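Local coordinates for uncharacterized hypothetical protein (Bacteroides uniformis, PDB 4EIU), which is of unknown function but belongs to the DUF3823 family, its N-terminal domain falling in the transthyretin-like clan, at residues K131-V136 / E202-S207. Residues are numbered along the deposited sequence; the frame is centred on the assembly and turned at random.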
loop_
_atom_site.group_PDB
_atom_site.type_symbol
_atom_site.label_atom_id
_atom_site.label_comp_id
_atom_site.label_asym_id
_atom_site.label_seq_id
_atom_site.Cartn_x
_atom_site.Cartn_y
_atom_site.Cartn_z
ATOM N N LYS A 131 0.211 -16.192 17.070
ATOM C CA LYS A 131 0.522 -17.014 15.900
ATOM C C LYS A 131 -0.647 -16.956 14.935
ATOM O O LYS A 131 -1.786 -17.208 15.338
ATOM C CB LYS A 131 0.757 -18.461 16.326
ATOM C CG LYS A 131 0.925 -19.471 15.194
ATOM C CD LYS A 131 1.222 -20.854 15.771
ATOM C CE LYS A 131 1.079 -21.955 14.729
ATOM N NZ LYS A 131 1.444 -23.297 15.275
ATOM N N ALA A 132 -0.349 -16.654 13.673
ATOM C CA ALA A 132 -1.356 -16.428 12.644
ATOM C C ALA A 132 -1.002 -17.144 11.355
ATOM O O ALA A 132 0.168 -17.427 11.100
ATOM C CB ALA A 132 -1.485 -14.932 12.376
ATOM N N GLN A 133 -2.029 -17.408 10.546
ATOM C CA GLN A 133 -1.892 -17.908 9.182
ATOM C C GLN A 133 -2.118 -16.760 8.190
ATOM O O GLN A 133 -3.185 -16.120 8.194
ATOM C CB GLN A 133 -2.904 -19.031 8.926
ATOM C CG GLN A 133 -2.777 -20.206 9.890
ATOM C CD GLN A 133 -1.487 -20.977 9.679
ATOM O OE1 GLN A 133 -0.502 -20.785 10.395
ATOM N NE2 GLN A 133 -1.478 -21.835 8.675
ATOM N N VAL A 134 -1.107 -16.484 7.364
ATOM C CA VAL A 134 -1.162 -15.406 6.359
ATOM C C VAL A 134 -1.147 -16.005 4.961
ATOM O O VAL A 134 -0.364 -16.930 4.683
ATOM C CB VAL A 134 0.023 -14.414 6.489
ATOM C CG1 VAL A 134 -0.032 -13.352 5.392
ATOM C CG2 VAL A 134 -0.002 -13.720 7.846
ATOM N N ARG A 135 -2.000 -15.489 4.074
ATOM C CA ARG A 135 -1.982 -15.941 2.682
ATOM C C ARG A 135 -1.651 -14.776 1.750
ATOM O O ARG A 135 -2.393 -13.807 1.692
ATOM C CB ARG A 135 -3.307 -16.589 2.290
ATOM C CG ARG A 135 -3.270 -17.178 0.886
ATOM C CD ARG A 135 -4.648 -17.357 0.279
ATOM N NE ARG A 135 -5.231 -18.579 0.763
ATOM C CZ ARG A 135 -6.345 -18.719 1.487
ATOM N NH1 ARG A 135 -7.125 -17.704 1.838
ATOM N NH2 ARG A 135 -6.690 -19.934 1.848
ATOM N N VAL A 136 -0.536 -14.881 1.022
ATOM C CA VAL A 136 -0.152 -13.878 0.023
ATOM C C VAL A 136 -0.406 -14.379 -1.401
ATOM O O VAL A 136 0.011 -15.485 -1.787
ATOM C CB VAL A 136 1.320 -13.452 0.185
ATOM C CG1 VAL A 136 1.712 -12.398 -0.868
ATOM C CG2 VAL A 136 1.559 -12.940 1.605
ATOM N N GLU A 202 -0.975 -21.009 2.938
ATOM C CA GLU A 202 -0.980 -20.423 4.287
ATOM C C GLU A 202 0.422 -20.444 4.891
ATOM O O GLU A 202 1.019 -21.501 5.004
ATOM C CB GLU A 202 -1.952 -21.167 5.185
ATOM C CG GLU A 202 -3.388 -21.103 4.692
ATOM C CD GLU A 202 -4.358 -21.840 5.595
ATOM O OE1 GLU A 202 -4.115 -21.909 6.816
ATOM O OE2 GLU A 202 -5.377 -22.341 5.085
ATOM N N VAL A 203 0.966 -19.265 5.185
ATOM C CA VAL A 203 2.272 -19.112 5.830
ATOM C C VAL A 203 2.034 -18.821 7.323
ATOM O O VAL A 203 1.266 -17.919 7.683
ATOM C CB VAL A 203 3.090 -17.968 5.183
ATOM C CG1 VAL A 203 4.408 -17.740 5.920
ATOM C CG2 VAL A 203 3.320 -18.220 3.691
ATOM N N THR A 204 2.682 -19.594 8.186
ATOM C CA THR A 204 2.594 -19.393 9.631
ATOM C C THR A 204 3.609 -18.343 10.034
ATOM O O THR A 204 4.785 -18.438 9.662
ATOM C CB THR A 204 2.936 -20.653 10.407
ATOM O OG1 THR A 204 2.099 -21.722 9.951
ATOM C CG2 THR A 204 2.727 -20.424 11.917
ATOM N N ILE A 205 3.153 -17.360 10.801
ATOM C CA ILE A 205 4.031 -16.355 11.380
ATOM C C ILE A 205 3.683 -16.127 12.867
ATOM O O ILE A 205 2.532 -16.312 13.266
ATOM C CB ILE A 205 3.988 -15.068 10.550
ATOM C CG1 ILE A 205 5.065 -14.084 11.022
ATOM C CG2 ILE A 205 2.585 -14.466 10.547
ATOM C CD1 ILE A 205 5.443 -13.063 9.976
ATOM N N GLN A 206 4.699 -15.741 13.649
ATOM C CA GLN A 206 4.635 -15.619 15.096
ATOM C C GLN A 206 5.182 -14.294 15.568
ATOM O O GLN A 206 6.221 -13.838 15.070
ATOM C CB GLN A 206 5.487 -16.713 15.747
ATOM C CG GLN A 206 4.688 -17.846 16.334
ATOM C CD GLN A 206 5.543 -18.739 17.207
ATOM O OE1 GLN A 206 6.013 -19.758 16.757
ATOM N NE2 GLN A 206 5.769 -18.334 18.449
ATOM N N SER A 207 4.506 -13.703 16.555
ATOM C CA SER A 207 4.991 -12.485 17.203
ATOM C C SER A 207 6.319 -12.762 17.920
ATOM O O SER A 207 6.686 -13.906 18.149
ATOM C CB SER A 207 3.948 -11.937 18.202
ATOM O OG SER A 207 3.861 -12.725 19.390
#
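Val-134 and Val-203 face each other as an antiparallel hydrogen-bonded pair, Val-203 N reaching Val-134 O at 2.7 Å and Val-134 N reaching Val-203 O at 2.8 Å. Two residues along, Ala-132 and Ile-205 repeat the reciprocal pairing, with Ala-132 N 2.9 Å from Ile-205 O. Between these pairs, on the more open face, the amide of Gln-133 spans two residues of strand 202-206. Its chain bends at chi2 (-68°), which turns CD toward that strand, between Thr-204 and Glu-202. OE1 of Gln-133 accepts a hydrogen bond from OG1 of Thr-204 at 2.8 Å, in the carbonyl plane and on a lone pair. NE2 of Gln-133 gives a straight bond of 3.2 Å to the anti side of OE1 of Glu-202. Amide and carboxylate planes stand 69° apart. An alanine here would remove the amide, and the Thr-204 hydroxyl and Glu-202 carboxylate would probably be freer to turn. The extended Lys-131 lays CE 3.6 Å from CG2 of Thr-204. On the other face CG2 of Val-134 meets CG2 of Ile-205 at 3.8 Å; Ala-132 and Ile-205 pack on Phe-167, and Val-203 on Ile-165 and Ile-188, of the facing four-stranded sheet. Strand 202-206, an outer strand of its three-stranded antiparallel sheet, thus has chemically distinct faces: linked polar groups on one, aliphatic groups against the second sheet on the other, consistent with a beta-sandwich.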